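PDB 4QOL: catalase, which uses heme to break hydrogen peroxide down to water and oxygen, and also shows peroxidase-like reactivity toward phenolic substrates. Local coordinates for residues 132-137 / 175-180; 279-284 / 328-333. All blocks are in the same frame, centred on the assembly; numbering follows the deposited sequence.

In the fold
Both interactions are buried, and both touch the same heme group. Interaction 1 is the larger and is mainly apolar: the loop 132-137 lies against helix 175-181 through aromatic rings, aliphatic tips and a methionine. Interaction 2 is smaller. It sets the loop 279-284 beside the start of helix 331-348, and its polar bonds lie largely within its own segments, as in the cap made by Asp-330. Each contact has a water bridging the backbones, weak on one leg in interaction 2. The centres of interaction 1 and interaction 2 are about 12 Å apart. The two loops meet directly, with a probable hydrogen bond from Phe-135 N to Pro-281 O.

Interaction 1 of 2, residues 132-137 / 175-180; sequences LPIFFI and THMLTW. With HEM (protoporphyrin IX containing Fe), chain E.
Met-177 is the central side chain of this contact. Its CG stands anti to the backbone N (chi1 180°), which sends the chain out from helix 175-181 toward the loop 132-137. A bend at chi2 then turns the sulfur and methyl along the loop. Met-177 CG sits over one face of the Phe-136 ring, 3.7 Å from the centroid, as a CH-pi contact. Met-177 SD adds a Met-aromatic contact with the same ring and lies 3.3 Å from Ile-134 O. Met-177 CE lies by Phe-136 CE1 and Leu-132 CD1; the leucine and methionine side chains cross at about a right angle. Leu-178 CD2 meets the Phe-136 ring at its edge.

Ile-134 slides past Met-177 in the opposite direction. Its CG1 takes the crowded position between backbone N and carbonyl carbon (chi1 53°). With chi2 extended, Ile-134 CD1 then lies over one face of the His-176 imidazole, 3.2 Å from His-176 CG, which is tight packing. Trp-180 receives Pro-133 on one face of the indole. Pro-133 CD lies 3.7 Å from the centroid of the six-membered ring, only 14° off its normal. The proline and the tryptophan meet tip to tip.

One water joins the backbones: it donates to Phe-135 O and accepts from Met-177 N, each at 2.8 Å. Phe-135 points away from the helix, and its CD1 lies 3.5 Å from HEM CMC. Phe-136 CD1 is on the opposite face of that ring. Phe-135 is a heme-pocket residue, so the loop forms part of the pocket, backed by helix 175-181 of the catalase fold.

His-176 ND1 is hydrogen-bonded to Thr-282 O. Strand 123-130 leads into the loop. Helix 143-150 packs on Phe-135 and Phe-136, and helix 161-169 on Phe-136. Helix 423-431 packs against helix 175-181 through His-176 and Thr-179.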
loop_
_atom_site.group_PDB
_atom_site.type_symbol
_atom_site.label_atom_id
_atom_site.label_comp_id
_atom_site.label_asym_id
_atom_site.label_seq_id
_atom_site.Cartn_x
_atom_site.Cartn_y
_atom_site.Cartn_z
ATOM N N LEU A 132 -30.104 -15.607 -5.120
ATOM C CA LEU A 132 -30.763 -15.819 -6.377
ATOM C C LEU A 132 -29.904 -16.739 -7.305
ATOM O O LEU A 132 -28.687 -16.645 -7.321
ATOM C CB LEU A 132 -31.058 -14.488 -7.079
ATOM C CG LEU A 132 -31.750 -13.472 -6.193
ATOM C CD1 LEU A 132 -31.942 -12.175 -6.948
ATOM C CD2 LEU A 132 -33.113 -13.974 -5.705
ATOM N N PRO A 133 -30.556 -17.524 -8.145
ATOM C CA PRO A 133 -29.805 -18.588 -8.857
ATOM C C PRO A 133 -29.276 -18.261 -10.249
ATOM O O PRO A 133 -28.612 -19.184 -10.904
ATOM C CB PRO A 133 -30.831 -19.730 -8.979
ATOM C CG PRO A 133 -32.108 -19.001 -9.116
ATOM C CD PRO A 133 -31.986 -17.820 -8.154
ATOM N N ILE A 134 -29.495 -17.040 -10.695
ATOM C CA ILE A 134 -29.014 -16.528 -11.974
ATOM C C ILE A 134 -28.349 -15.196 -11.799
ATOM O O ILE A 134 -28.262 -14.676 -10.700
ATOM C CB ILE A 134 -30.139 -16.404 -12.995
ATOM C CG1 ILE A 134 -31.279 -15.585 -12.420
ATOM C CG2 ILE A 134 -30.681 -17.767 -13.358
ATOM C CD1 ILE A 134 -32.248 -15.191 -13.447
ATOM N N PHE A 135 -27.849 -14.624 -12.886
ATOM C CA PHE A 135 -27.242 -13.326 -12.838
ATOM C C PHE A 135 -27.752 -12.396 -13.935
ATOM O O PHE A 135 -28.417 -12.824 -14.869
ATOM C CB PHE A 135 -25.697 -13.441 -12.905
ATOM C CG PHE A 135 -24.995 -12.426 -12.121
ATOM C CD1 PHE A 135 -25.164 -12.363 -10.766
ATOM C CD2 PHE A 135 -24.147 -11.509 -12.721
ATOM C CE1 PHE A 135 -24.563 -11.381 -9.999
ATOM C CE2 PHE A 135 -23.494 -10.541 -11.978
ATOM C CZ PHE A 135 -23.651 -10.509 -10.607
ATOM N N PHE A 136 -27.361 -11.132 -13.829
ATOM C CA PHE A 136 -27.821 -10.067 -14.750
ATOM C C PHE A 136 -27.147 -10.132 -16.132
ATOM O O PHE A 136 -27.693 -9.702 -17.119
ATOM C CB PHE A 136 -27.432 -8.673 -14.214
ATOM C CG PHE A 136 -27.898 -8.359 -12.828
ATOM C CD1 PHE A 136 -27.093 -8.672 -11.727
ATOM C CD2 PHE A 136 -29.076 -7.670 -12.639
ATOM C CE1 PHE A 136 -27.465 -8.334 -10.464
ATOM C CE2 PHE A 136 -29.467 -7.333 -11.355
ATOM C CZ PHE A 136 -28.642 -7.662 -10.273
ATOM N N ILE A 137 -25.948 -10.711 -16.169
ATOM C CA ILE A 137 -25.044 -10.660 -17.315
ATOM C C ILE A 137 -24.397 -12.032 -17.454
ATOM O O ILE A 137 -24.499 -12.832 -16.561
ATOM C CB ILE A 137 -23.944 -9.590 -17.174
ATOM C CG1 ILE A 137 -23.145 -9.734 -15.872
ATOM C CG2 ILE A 137 -24.531 -8.180 -17.304
ATOM C CD1 ILE A 137 -21.869 -8.919 -15.842
ATOM N N THR A 175 -33.048 -9.727 -18.205
ATOM C CA THR A 175 -34.500 -9.759 -17.977
ATOM C C THR A 175 -34.917 -10.859 -16.977
ATOM O O THR A 175 -35.786 -10.633 -16.099
ATOM C CB THR A 175 -35.235 -9.962 -19.332
ATOM O OG1 THR A 175 -34.825 -8.944 -20.252
ATOM C CG2 THR A 175 -36.670 -9.887 -19.160
ATOM N N HIS A 176 -34.350 -12.054 -17.102
ATOM C CA HIS A 176 -34.632 -13.101 -16.133
ATOM C C HIS A 176 -34.236 -12.680 -14.695
ATOM O O HIS A 176 -35.056 -12.772 -13.770
ATOM C CB HIS A 176 -33.960 -14.415 -16.567
ATOM C CG HIS A 176 -34.429 -15.623 -15.809
ATOM N ND1 HIS A 176 -33.760 -16.842 -15.876
ATOM C CD2 HIS A 176 -35.506 -15.826 -15.018
ATOM C CE1 HIS A 176 -34.381 -17.713 -15.107
ATOM N NE2 HIS A 176 -35.441 -17.119 -14.570
ATOM N N MET A 177 -33.017 -12.170 -14.511
ATOM C CA MET A 177 -32.608 -11.751 -13.209
ATOM C C MET A 177 -33.527 -10.712 -12.590
ATOM O O MET A 177 -33.858 -10.785 -11.396
ATOM C CB MET A 177 -31.185 -11.228 -13.228
ATOM C CG MET A 177 -30.691 -10.761 -11.875
ATOM S SD MET A 177 -30.393 -12.184 -10.812
ATOM C CE MET A 177 -29.232 -11.481 -9.617
ATOM N N LEU A 178 -33.873 -9.734 -13.387
ATOM C CA LEU A 178 -34.686 -8.626 -12.862
ATOM C C LEU A 178 -36.076 -9.122 -12.449
ATOM O O LEU A 178 -36.735 -8.632 -11.519
ATOM C CB LEU A 178 -34.800 -7.547 -13.885
ATOM C CG LEU A 178 -33.467 -6.883 -14.222
ATOM C CD1 LEU A 178 -33.627 -5.925 -15.393
ATOM C CD2 LEU A 178 -32.974 -6.101 -13.018
ATOM N N THR A 179 -36.542 -10.169 -13.120
ATOM C CA THR A 179 -37.808 -10.807 -12.757
ATOM C C THR A 179 -37.791 -11.541 -11.397
ATOM O O THR A 179 -38.845 -11.652 -10.737
ATOM C CB THR A 179 -38.261 -11.758 -13.890
ATOM O OG1 THR A 179 -38.341 -10.993 -15.111
ATOM C CG2 THR A 179 -39.577 -12.427 -13.597
ATOM N N TRP A 180 -36.601 -11.990 -10.953
ATOM C CA TRP A 180 -36.413 -12.447 -9.591
ATOM C C TRP A 180 -36.143 -11.330 -8.586
ATOM O O TRP A 180 -36.730 -11.313 -7.531
ATOM C CB TRP A 180 -35.198 -13.440 -9.520
ATOM C CG TRP A 180 -35.373 -14.747 -10.086
ATOM C CD1 TRP A 180 -35.427 -15.086 -11.420
ATOM C CD2 TRP A 180 -35.431 -15.990 -9.372
ATOM N NE1 TRP A 180 -35.491 -16.397 -11.546
ATOM C CE2 TRP A 180 -35.537 -16.995 -10.319
ATOM C CE3 TRP A 180 -35.466 -16.334 -8.030
ATOM C CZ2 TRP A 180 -35.624 -18.362 -9.984
ATOM C CZ3 TRP A 180 -35.564 -17.703 -7.703
ATOM C CH2 TRP A 180 -35.637 -18.669 -8.661
HETATM C CHA HEM E . -17.425 -10.385 -3.866
HETATM C CHB HEM E . -16.115 -9.722 -8.489
HETATM C CHC HEM E . -20.180 -12.222 -9.912
HETATM C CHD HEM E . -20.933 -13.396 -5.271
HETATM C C1A HEM E . -16.748 -9.964 -5.000
HETATM C C2A HEM E . -15.574 -9.144 -5.012
HETATM C C3A HEM E . -15.209 -8.963 -6.310
HETATM C C4A HEM E . -16.141 -9.666 -7.096
HETATM C CMA HEM E . -14.029 -8.274 -6.932
HETATM C CAA HEM E . -14.881 -8.645 -3.785
HETATM C CBA HEM E . -14.215 -9.882 -3.146
HETATM C CGA HEM E . -13.330 -9.518 -2.014
HETATM O O1A HEM E . -12.939 -10.434 -1.261
HETATM O O2A HEM E . -12.896 -8.352 -1.873
HETATM C C1B HEM E . -17.154 -10.346 -9.234
HETATM C C2B HEM E . -17.162 -10.349 -10.665
HETATM C C3B HEM E . -18.285 -11.017 -11.080
HETATM C C4B HEM E . -18.971 -11.496 -9.871
HETATM C CMB HEM E . -16.097 -9.720 -11.527
HETATM C CAB HEM E . -18.739 -11.326 -12.437
HETATM C CBB HEM E . -17.884 -11.198 -13.454
HETATM C C1C HEM E . -20.735 -12.768 -8.754
HETATM C C2C HEM E . -21.653 -13.793 -8.760
HETATM C C3C HEM E . -21.883 -14.103 -7.455
HETATM C C4C HEM E . -21.039 -13.320 -6.633
HETATM C CMC HEM E . -22.319 -14.337 -10.005
HETATM C CAC HEM E . -22.685 -15.183 -6.988
HETATM C CBC HEM E . -22.839 -16.220 -7.793
HETATM C C1D HEM E . -20.004 -12.634 -4.546
HETATM C C2D HEM E . -19.971 -12.669 -3.084
HETATM C C3D HEM E . -19.026 -11.820 -2.667
HETATM C C4D HEM E . -18.465 -11.271 -3.897
HETATM C CMD HEM E . -20.896 -13.521 -2.267
HETATM C CAD HEM E . -18.603 -11.520 -1.251
HETATM C CBD HEM E . -17.649 -12.663 -0.836
HETATM C CGD HEM E . -17.287 -12.340 0.584
HETATM O O1D HEM E . -18.080 -12.684 1.453
HETATM O O2D HEM E . -16.216 -11.744 0.879
HETATM N NA HEM E . -17.084 -10.315 -6.310
HETATM N NB HEM E . -18.241 -11.036 -8.841
HETATM N NC HEM E . -20.305 -12.531 -7.467
HETATM N ND HEM E . -19.088 -11.789 -5.008
HETATM FE FE HEM E . -18.687 -11.430 -6.850
HETATM O O HOH W 1 -30.852 -12.692 -16.271
#

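Interaction 2 of 2, residues 279-284 / 328-333; sequences CDPTKT and SEDKLL. With HEM (protoporphyrin IX containing Fe), chain E.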
loop_
_atom_site.group_PDB
_atom_site.type_symbol
_atom_site.label_atom_id
_atom_site.label_comp_id
_atom_site.label_asym_id
_atom_site.label_seq_id
_atom_site.Cartn_x
_atom_site.Cartn_y
_atom_site.Cartn_z
ATOM N N CYS A 279 -24.508 -23.395 -19.780
ATOM C CA CYS A 279 -23.459 -22.624 -19.103
ATOM C C CYS A 279 -23.664 -21.106 -19.270
ATOM O O CYS A 279 -22.745 -20.301 -19.013
ATOM C CB CYS A 279 -22.077 -23.012 -19.583
ATOM S SG CYS A 279 -21.631 -24.728 -19.134
ATOM N N ASP A 280 -24.880 -20.703 -19.637
ATOM C CA ASP A 280 -25.314 -19.326 -19.559
ATOM C C ASP A 280 -25.896 -19.015 -18.158
ATOM O O ASP A 280 -26.934 -19.542 -17.810
ATOM C CB ASP A 280 -26.442 -19.106 -20.628
ATOM C CG ASP A 280 -26.986 -17.674 -20.677
ATOM O OD1 ASP A 280 -26.587 -16.822 -19.851
ATOM O OD2 ASP A 280 -27.897 -17.401 -21.526
ATOM N N PRO A 281 -25.216 -18.161 -17.348
ATOM C CA PRO A 281 -25.657 -17.954 -15.959
ATOM C C PRO A 281 -26.895 -17.031 -15.824
ATOM O O PRO A 281 -27.320 -16.813 -14.720
ATOM C CB PRO A 281 -24.432 -17.330 -15.314
ATOM C CG PRO A 281 -23.848 -16.502 -16.412
ATOM C CD PRO A 281 -24.078 -17.315 -17.696
ATOM N N THR A 282 -27.484 -16.610 -16.931
ATOM C CA THR A 282 -28.799 -16.024 -16.943
ATOM C C THR A 282 -29.909 -17.089 -17.042
ATOM O O THR A 282 -31.080 -16.747 -17.054
ATOM C CB THR A 282 -29.036 -15.008 -18.071
ATOM O OG1 THR A 282 -29.066 -15.695 -19.333
ATOM C CG2 THR A 282 -28.016 -13.918 -18.030
ATOM N N LYS A 283 -29.530 -18.388 -17.055
ATOM C CA LYS A 283 -30.456 -19.504 -17.164
ATOM C C LYS A 283 -30.427 -20.362 -15.909
ATOM O O LYS A 283 -29.348 -20.630 -15.352
ATOM C CB LYS A 283 -30.071 -20.414 -18.357
ATOM C CG LYS A 283 -30.000 -19.703 -19.680
ATOM C CD LYS A 283 -31.396 -19.316 -20.159
ATOM C CE LYS A 283 -31.412 -18.587 -21.486
ATOM N NZ LYS A 283 -30.904 -17.193 -21.346
ATOM N N THR A 284 -31.573 -20.928 -15.560
ATOM C CA THR A 284 -31.689 -22.083 -14.649
ATOM C C THR A 284 -31.954 -23.356 -15.449
ATOM O O THR A 284 -32.231 -23.318 -16.665
ATOM C CB THR A 284 -32.817 -21.926 -13.653
ATOM O OG1 THR A 284 -34.058 -21.693 -14.339
ATOM C CG2 THR A 284 -32.531 -20.754 -12.723
ATOM N N SER A 328 -16.710 -24.521 -15.266
ATOM C CA SER A 328 -17.196 -24.676 -16.602
ATOM C C SER A 328 -16.697 -23.510 -17.463
ATOM O O SER A 328 -16.152 -22.489 -16.953
ATOM C CB SER A 328 -18.707 -24.716 -16.640
ATOM O OG SER A 328 -19.302 -23.412 -16.452
ATOM N N GLU A 329 -17.076 -23.597 -18.730
ATOM C CA GLU A 329 -16.821 -22.568 -19.745
ATOM C C GLU A 329 -17.603 -21.243 -19.620
ATOM O O GLU A 329 -17.336 -20.299 -20.356
ATOM C CB GLU A 329 -17.026 -23.258 -21.103
ATOM C CG GLU A 329 -18.331 -24.063 -21.132
ATOM C CD GLU A 329 -18.318 -25.619 -20.702
ATOM O OE1 GLU A 329 -17.647 -26.187 -19.799
ATOM O OE2 GLU A 329 -19.151 -26.381 -21.276
ATOM N N ASP A 330 -18.501 -21.155 -18.653
ATOM C CA ASP A 330 -19.330 -19.973 -18.408
ATOM C C ASP A 330 -18.418 -18.700 -18.391
ATOM O O ASP A 330 -17.513 -18.662 -17.584
ATOM C CB ASP A 330 -20.052 -20.258 -17.084
ATOM C CG ASP A 330 -20.882 -19.063 -16.526
ATOM O OD1 ASP A 330 -20.442 -17.923 -16.666
ATOM O OD2 ASP A 330 -21.852 -19.330 -15.781
ATOM N N LYS A 331 -18.703 -17.684 -19.248
ATOM C CA LYS A 331 -17.752 -16.655 -19.490
ATOM C C LYS A 331 -17.784 -15.622 -18.313
ATOM O O LYS A 331 -16.866 -14.846 -18.183
ATOM C CB LYS A 331 -18.021 -15.884 -20.788
ATOM C CG LYS A 331 -17.915 -16.719 -22.058
ATOM C CD LYS A 331 -18.174 -15.855 -23.297
ATOM C CE LYS A 331 -18.415 -16.733 -24.507
ATOM N NZ LYS A 331 -18.684 -15.875 -25.673
ATOM N N LEU A 332 -18.872 -15.653 -17.552
ATOM C CA LEU A 332 -19.003 -14.817 -16.339
ATOM C C LEU A 332 -18.105 -15.453 -15.246
ATOM O O LEU A 332 -17.209 -14.760 -14.710
ATOM C CB LEU A 332 -20.479 -14.773 -15.944
ATOM C CG LEU A 332 -20.764 -13.736 -14.837
ATOM C CD1 LEU A 332 -20.674 -12.316 -15.389
ATOM C CD2 LEU A 332 -22.107 -14.062 -14.269
ATOM N N LEU A 333 -18.236 -16.761 -15.062
ATOM C CA LEU A 333 -17.335 -17.519 -14.131
ATOM C C LEU A 333 -15.856 -17.341 -14.486
ATOM O O LEU A 333 -15.026 -17.107 -13.602
ATOM C CB LEU A 333 -17.694 -18.968 -14.118
ATOM C CG LEU A 333 -16.780 -19.904 -13.317
ATOM C CD1 LEU A 333 -16.692 -19.505 -11.859
ATOM C CD2 LEU A 333 -17.317 -21.356 -13.455
HETATM C CHA HEM E . -17.425 -10.385 -3.866
HETATM C CHB HEM E . -16.115 -9.722 -8.489
HETATM C CHC HEM E . -20.180 -12.222 -9.912
HETATM C CHD HEM E . -20.933 -13.396 -5.271
HETATM C C1A HEM E . -16.748 -9.964 -5.000
HETATM C C2A HEM E . -15.574 -9.144 -5.012
HETATM C C3A HEM E . -15.209 -8.963 -6.310
HETATM C C4A HEM E . -16.141 -9.666 -7.096
HETATM C CMA HEM E . -14.029 -8.274 -6.932
HETATM C CAA HEM E . -14.881 -8.645 -3.785
HETATM C CBA HEM E . -14.215 -9.882 -3.146
HETATM C CGA HEM E . -13.330 -9.518 -2.014
HETATM O O1A HEM E . -12.939 -10.434 -1.261
HETATM O O2A HEM E . -12.896 -8.352 -1.873
HETATM C C1B HEM E . -17.154 -10.346 -9.234
HETATM C C2B HEM E . -17.162 -10.349 -10.665
HETATM C C3B HEM E . -18.285 -11.017 -11.080
HETATM C C4B HEM E . -18.971 -11.496 -9.871
HETATM C CMB HEM E . -16.097 -9.720 -11.527
HETATM C CAB HEM E . -18.739 -11.326 -12.437
HETATM C CBB HEM E . -17.884 -11.198 -13.454
HETATM C C1C HEM E . -20.735 -12.768 -8.754
HETATM C C2C HEM E . -21.653 -13.793 -8.760
HETATM C C3C HEM E . -21.883 -14.103 -7.455
HETATM C C4C HEM E . -21.039 -13.320 -6.633
HETATM C CMC HEM E . -22.319 -14.337 -10.005
HETATM C CAC HEM E . -22.685 -15.183 -6.988
HETATM C CBC HEM E . -22.839 -16.220 -7.793
HETATM C C1D HEM E . -20.004 -12.634 -4.546
HETATM C C2D HEM E . -19.971 -12.669 -3.084
HETATM C C3D HEM E . -19.026 -11.820 -2.667
HETATM C C4D HEM E . -18.465 -11.271 -3.897
HETATM C CMD HEM E . -20.896 -13.521 -2.267
HETATM C CAD HEM E . -18.603 -11.520 -1.251
HETATM C CBD HEM E . -17.649 -12.663 -0.836
HETATM C CGD HEM E . -17.287 -12.340 0.584
HETATM O O1D HEM E . -18.080 -12.684 1.453
HETATM O O2D HEM E . -16.216 -11.744 0.879
HETATM N NA HEM E . -17.084 -10.315 -6.310
HETATM N NB HEM E . -18.241 -11.036 -8.841
HETATM N NC HEM E . -20.305 -12.531 -7.467
HETATM N ND HEM E . -19.088 -11.789 -5.008
HETATM FE FE HEM E . -18.687 -11.430 -6.850
HETATM O O HOH W 2 -21.324 -18.676 -20.993
#
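Pro-281, Asp-330 and the carbonyl of Cys-279 form the tight part of this contact. The proline ring crosses the carboxylate obliquely, with Pro-281 CB 3.3 Å from Asp-330 OD2. Cys-279 O comes equally close to Asp-330 CB, at 3.3 Å. Pro-281 CG also meets Leu-332 CD2 at 3.7 Å. The other branch of that leucine turns to the heme, where Leu-332 CD1 lies 3.6 Å from the vinyl atom HEM CBB.

Asp-330 has CG anti to its backbone N (chi1 173°), which places OD1 over the start of the helix. Asp-330 OD1 accepts a nearly straight bond from Leu-333 N at 3.0 Å, and a weak one from Leu-332 N. OD2 is held by His-200 ND1. An alanine here would lose both the cap and the bond to His-200, and would probably loosen the start of helix 331-348 and the seat of Pro-281.

The sulfur and the water-bridged side are looser. Cys-279 SG packs beside Ser-328 and Glu-329, 3.7 Å from Glu-329 OE2, while Glu-329 OE1 forms a salt bridge with Arg-203. A water bridges the backbones: it donates to Cys-279 O at 2.9 Å and accepts weakly from Lys-331 N.

Asp-330 is the N-cap of helix 331-348, and Asp-280 to Lys-283 form a type I beta turn. The same helix supplies Gln-344 and Arg-347 to the heme. Through Leu-332 the contact backs the catalase heme pocket.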